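PDB 4JG2: phage-related protein from Bacillus cereus, which is of unknown function but, as a member of the Enc34 single-stranded DNA-binding protein family, probably binds single-stranded DNA. Local coordinates for residues A[104-109]-A[171-176]; A[108-113]-A[124-129]. All blocks are in the same frame, centred on the assembly; numbering follows the deposited sequence.

Contact 1 (A[104-109]-A[171-176]); sequences AAIKLP and GNKGVA
Lys107 and Gly174 form a single beta bridge, their CA atoms 4.5 Å apart, which lays the loop between helix 75-96 and strand 111-112 along a corner of the five-stranded mixed sheet. The corner falls at Gly174, between strands 172-173 and 175-186, and the touching parts of the two backbones diverge by 59°. Lys107 uses both its backbone groups: its N bonds Lys173 O (2.8 Å), and its O accepts Val175 N at 2.9 Å. The weaker CA-H...O contact of Gly174 CA, 3.3 Å from Lys107 O, adds to the bond from Val175 N.

Side chains close both ends of the bridge. Ile106 CB rests against Lys173 O and Gly174 CA, while Ile89 of helix 75-96 packs against both Ile106 and Val175. On the other lysine, Lys173, CG sits between the backbone N and carbonyl carbon (chi1 65°), and the extended chain beyond brings CE within 3.9 Å of Ala105 O. At the far end the Pro109 ring crosses the Val175 side chain at a slant, with CD 3.9 Å from Val175 CB and 3.4 Å from Val175 O.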
loop_
_atom_site.group_PDB
_atom_site.type_symbol
_atom_site.label_atom_id
_atom_site.label_comp_id
_atom_site.label_asym_id
_atom_site.label_seq_id
_atom_site.Cartn_x
_atom_site.Cartn_y
_atom_site.Cartn_z
ATOM N N ALA A 104 -15.202 8.696 11.612
ATOM C CA ALA A 104 -15.365 7.549 12.477
ATOM C C ALA A 104 -16.359 6.502 11.919
ATOM O O ALA A 104 -16.357 5.359 12.368
ATOM C CB ALA A 104 -15.835 8.021 13.846
ATOM N N ALA A 105 -17.170 6.883 10.922
ATOM C CA ALA A 105 -18.216 6.037 10.335
ATOM C C ALA A 105 -17.747 5.198 9.153
ATOM O O ALA A 105 -18.457 4.318 8.666
ATOM C CB ALA A 105 -19.390 6.911 9.884
ATOM N N ILE A 106 -16.515 5.430 8.690
ATOM C CA ILE A 106 -16.007 4.756 7.494
ATOM C C ILE A 106 -14.636 4.108 7.742
ATOM O O ILE A 106 -13.981 4.376 8.732
ATOM C CB ILE A 106 -15.929 5.759 6.328
ATOM C CG1 ILE A 106 -14.918 6.868 6.599
ATOM C CG2 ILE A 106 -17.276 6.326 6.038
ATOM C CD1 ILE A 106 -14.657 7.824 5.445
ATOM N N LYS A 107 -14.225 3.244 6.804
ATOM C CA LYS A 107 -12.942 2.549 6.865
ATOM C C LYS A 107 -11.910 3.439 6.307
ATOM O O LYS A 107 -12.013 3.909 5.153
ATOM C CB LYS A 107 -13.045 1.226 6.084
ATOM C CG LYS A 107 -11.874 0.298 6.025
ATOM C CD LYS A 107 -12.355 -1.062 5.484
ATOM C CE LYS A 107 -11.298 -1.929 4.850
ATOM N NZ LYS A 107 -10.165 -2.279 5.730
ATOM N N LEU A 108 -10.862 3.647 7.062
ATOM C CA LEU A 108 -9.736 4.453 6.661
ATOM C C LEU A 108 -8.470 3.610 6.562
ATOM O O LEU A 108 -8.333 2.634 7.287
ATOM C CB LEU A 108 -9.526 5.600 7.646
ATOM C CG LEU A 108 -10.665 6.568 7.840
ATOM C CD1 LEU A 108 -10.300 7.536 8.965
ATOM C CD2 LEU A 108 -10.991 7.295 6.568
ATOM N N PRO A 109 -7.552 3.925 5.643
ATOM C CA PRO A 109 -6.453 3.011 5.317
ATOM C C PRO A 109 -5.204 3.040 6.179
ATOM O O PRO A 109 -4.459 2.068 6.223
ATOM C CB PRO A 109 -6.128 3.362 3.846
ATOM C CG PRO A 109 -6.415 4.840 3.810
ATOM C CD PRO A 109 -7.692 4.968 4.618
ATOM N N GLY A 171 -19.595 -4.956 1.898
ATOM C CA GLY A 171 -20.140 -4.517 3.202
ATOM C C GLY A 171 -19.327 -3.427 3.885
ATOM O O GLY A 171 -19.652 -3.030 4.979
ATOM N N ASN A 172 -18.316 -2.897 3.205
ATOM C CA ASN A 172 -17.441 -1.893 3.754
ATOM C C ASN A 172 -17.513 -0.653 2.881
ATOM O O ASN A 172 -17.942 -0.691 1.711
ATOM C CB ASN A 172 -15.974 -2.432 3.825
ATOM C CG ASN A 172 -15.783 -3.518 4.860
ATOM O OD1 ASN A 172 -16.189 -3.384 5.987
ATOM N ND2 ASN A 172 -15.025 -4.523 4.494
ATOM N N LYS A 173 -17.082 0.440 3.460
ATOM C CA LYS A 173 -17.044 1.701 2.715
ATOM C C LYS A 173 -16.026 2.629 3.335
ATOM O O LYS A 173 -15.803 2.515 4.548
ATOM C CB LYS A 173 -18.431 2.324 2.667
ATOM C CG LYS A 173 -18.907 2.718 4.061
ATOM C CD LYS A 173 -20.380 2.982 4.193
ATOM C CE LYS A 173 -20.728 3.418 5.617
ATOM N NZ LYS A 173 -22.182 3.455 5.834
ATOM N N GLY A 174 -15.452 3.529 2.549
ATOM C CA GLY A 174 -14.435 4.386 3.033
ATOM C C GLY A 174 -13.424 4.729 1.959
ATOM O O GLY A 174 -13.805 5.036 0.817
ATOM N N VAL A 175 -12.155 4.689 2.317
ATOM C CA VAL A 175 -11.045 4.981 1.461
ATOM C C VAL A 175 -10.111 3.773 1.423
ATOM O O VAL A 175 -9.712 3.273 2.462
ATOM C CB VAL A 175 -10.288 6.229 1.929
ATOM C CG1 VAL A 175 -9.067 6.479 1.045
ATOM C CG2 VAL A 175 -11.184 7.420 1.888
ATOM N N ALA A 176 -9.851 3.308 0.188
ATOM C CA ALA A 176 -8.976 2.197 -0.097
ATOM C C ALA A 176 -7.666 2.694 -0.663
ATOM O O ALA A 176 -7.501 3.873 -0.994
ATOM C CB ALA A 176 -9.620 1.217 -1.083
#

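Contact 2 (A[108-113]-A[124-129])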
loop_
_atom_site.group_PDB
_atom_site.type_symbol
_atom_site.label_atom_id
_atom_site.label_comp_id
_atom_site.label_asym_id
_atom_site.label_seq_id
_atom_site.Cartn_x
_atom_site.Cartn_y
_atom_site.Cartn_z
ATOM N N LEU A 108 -10.862 3.647 7.062
ATOM C CA LEU A 108 -9.736 4.453 6.661
ATOM C C LEU A 108 -8.470 3.610 6.562
ATOM O O LEU A 108 -8.333 2.634 7.287
ATOM C CB LEU A 108 -9.526 5.600 7.646
ATOM C CG LEU A 108 -10.665 6.568 7.840
ATOM C CD1 LEU A 108 -10.300 7.536 8.965
ATOM C CD2 LEU A 108 -10.991 7.295 6.568
ATOM N N PRO A 109 -7.552 3.925 5.643
ATOM C CA PRO A 109 -6.453 3.011 5.317
ATOM C C PRO A 109 -5.204 3.040 6.179
ATOM O O PRO A 109 -4.459 2.068 6.223
ATOM C CB PRO A 109 -6.128 3.362 3.846
ATOM C CG PRO A 109 -6.415 4.840 3.810
ATOM C CD PRO A 109 -7.692 4.968 4.618
ATOM N N LEU A 110 -4.934 4.175 6.860
ATOM C CA LEU A 110 -3.687 4.228 7.678
ATOM C C LEU A 110 -3.947 3.568 9.013
ATOM O O LEU A 110 -4.624 4.130 9.881
ATOM C CB LEU A 110 -3.235 5.662 7.830
ATOM C CG LEU A 110 -1.873 5.816 8.470
ATOM C CD1 LEU A 110 -0.757 5.433 7.518
ATOM C CD2 LEU A 110 -1.696 7.234 8.956
ATOM N N ARG A 111 -3.411 2.370 9.206
ATOM C CA ARG A 111 -3.647 1.542 10.390
ATOM C C ARG A 111 -2.456 1.612 11.320
ATOM O O ARG A 111 -1.334 1.901 10.915
ATOM C CB ARG A 111 -3.884 0.096 9.933
ATOM C CG ARG A 111 -4.912 -0.101 8.849
ATOM C CD ARG A 111 -6.171 0.658 9.054
ATOM N NE ARG A 111 -6.832 0.329 10.291
ATOM C CZ ARG A 111 -8.060 0.695 10.604
ATOM N NH1 ARG A 111 -8.770 1.404 9.732
ATOM N NH2 ARG A 111 -8.579 0.333 11.733
ATOM N N ASP A 112 -2.679 1.335 12.607
ATOM C CA ASP A 112 -1.687 1.514 13.637
ATOM C C ASP A 112 -1.065 0.152 13.999
ATOM O O ASP A 112 -1.719 -0.669 14.642
ATOM C CB ASP A 112 -2.326 2.176 14.862
ATOM C CG ASP A 112 -1.324 2.624 15.898
ATOM O OD1 ASP A 112 -0.265 2.007 15.993
ATOM O OD2 ASP A 112 -1.618 3.515 16.703
ATOM N N GLY A 113 0.193 -0.073 13.619
ATOM C CA GLY A 113 0.877 -1.317 13.892
ATOM C C GLY A 113 1.131 -1.628 15.334
ATOM O O GLY A 113 1.286 -2.775 15.675
ATOM N N GLY A 124 6.109 0.380 16.158
ATOM C CA GLY A 124 6.671 1.600 15.700
ATOM C C GLY A 124 6.330 1.991 14.273
ATOM O O GLY A 124 6.958 2.921 13.751
ATOM N N HIS A 125 5.327 1.366 13.687
ATOM C CA HIS A 125 4.894 1.639 12.338
ATOM C C HIS A 125 3.409 1.798 12.226
ATOM O O HIS A 125 2.638 1.176 12.964
ATOM C CB HIS A 125 5.300 0.458 11.403
ATOM C CG HIS A 125 6.779 0.341 11.175
ATOM N ND1 HIS A 125 7.646 -0.115 12.121
ATOM C CD2 HIS A 125 7.552 0.644 10.102
ATOM C CE1 HIS A 125 8.872 -0.076 11.649
ATOM N NE2 HIS A 125 8.845 0.367 10.423
ATOM N N TYR A 126 3.021 2.630 11.274
ATOM C CA TYR A 126 1.690 2.572 10.690
ATOM C C TYR A 126 1.792 1.552 9.526
ATOM O O TYR A 126 2.894 1.215 9.058
ATOM C CB TYR A 126 1.237 3.905 10.133
ATOM C CG TYR A 126 0.956 4.954 11.217
ATOM C CD1 TYR A 126 -0.219 4.887 11.961
ATOM C CD2 TYR A 126 1.807 6.006 11.449
ATOM C CE1 TYR A 126 -0.547 5.812 12.915
ATOM C CE2 TYR A 126 1.527 6.963 12.405
ATOM C CZ TYR A 126 0.349 6.851 13.148
ATOM O OH TYR A 126 0.050 7.808 14.100
ATOM N N PHE A 127 0.656 1.110 9.013
ATOM C CA PHE A 127 0.648 0.258 7.855
ATOM C C PHE A 127 -0.532 0.562 6.988
ATOM O O PHE A 127 -1.615 0.969 7.454
ATOM C CB PHE A 127 0.705 -1.268 8.224
ATOM C CG PHE A 127 -0.468 -1.839 8.945
ATOM C CD1 PHE A 127 -1.470 -2.561 8.287
ATOM C CD2 PHE A 127 -0.572 -1.692 10.319
ATOM C CE1 PHE A 127 -2.466 -3.159 8.995
ATOM C CE2 PHE A 127 -1.610 -2.312 11.009
ATOM C CZ PHE A 127 -2.580 -3.040 10.348
ATOM N N VAL A 128 -0.374 0.276 5.690
ATOM C CA VAL A 128 -1.466 0.395 4.730
ATOM C C VAL A 128 -1.455 -0.934 3.942
ATOM O O VAL A 128 -0.387 -1.487 3.665
ATOM C CB VAL A 128 -1.305 1.616 3.797
ATOM C CG1 VAL A 128 -0.920 2.863 4.590
ATOM C CG2 VAL A 128 -0.280 1.402 2.732
ATOM N N ASN A 129 -2.654 -1.457 3.707
ATOM C CA ASN A 129 -2.874 -2.630 2.894
ATOM C C ASN A 129 -3.189 -2.136 1.469
ATOM O O ASN A 129 -4.312 -1.662 1.237
ATOM C CB ASN A 129 -3.944 -3.506 3.457
ATOM C CG ASN A 129 -3.564 -4.110 4.795
ATOM O OD1 ASN A 129 -2.397 -4.346 5.099
ATOM N ND2 ASN A 129 -4.557 -4.310 5.602
HETATM O O HOH W 1 -5.008 -0.230 4.900
#
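Arg111 lays its CB squarely over the centre of the Phe127 ring, a CH-pi contact 3.5 Å from the centroid and 14° off the normal. Its CG is anti to the carbonyl carbon (chi1 -51°), and further bends at chi2 and chi3 carry the guanidinium away from the ring, the two planes 63° apart. There NH1 bonds Leu108 O at 2.8 Å, with that oxygen in the guanidinium plane, and NH2 forms a salt bridge to Glu116. The arginine thus folds back on its own loop and fastens it. Gly113 N lies at the edge of the same phenyl ring while bonding His125 O.

The other side of the sheet carries Tyr126 and Asp112. Leu110 reaches Tyr126 with both methyls: CD2 stands over one ring face, offset toward the rim, and CD1 lies 3.6 Å from Tyr126 CB and also touches Val128 CG1. Arg111 O lies at the edge of the tyrosine ring, and Lys72, a cation-pi partner of Tyr126, also forms a salt bridge with Asp112.

In the backbone between these two faces, Arg111 N bonds Phe127 O and Phe127 N bonds Arg111 O, each at 2.9 Å. Beyond them a water joins Pro109 O to Asn129 N. Arg111-Phe127 is the hydrogen-bonded pair and Asp112-Tyr126 the non-hydrogen-bonded pair of an antiparallel ladder, with 111-112 as an edge strand of the four-stranded sheet.

Coming from the N terminus, the chain lays down strands 45-50 and 63-71 and helix 75-96 before entering the loop that begins both contacts. Contact 2 closes first and locally: after ten intervening residues the chain comes back at Gly124 and enters strand 125-132, pairing with 111-112 at one side and 63-71 at the other. Contact 1 waits for 61 residues, until strand 157-169 has run out and the chain turns back through 172-176. The shorter loop therefore lies wholly within the longer one. Leu108 and Pro109 lie in both ranges, though only Pro109 touches across both; this one connection ties the four-stranded antiparallel sheet to the mixed sheet, with Val85 of helix 75-96 touching both residues.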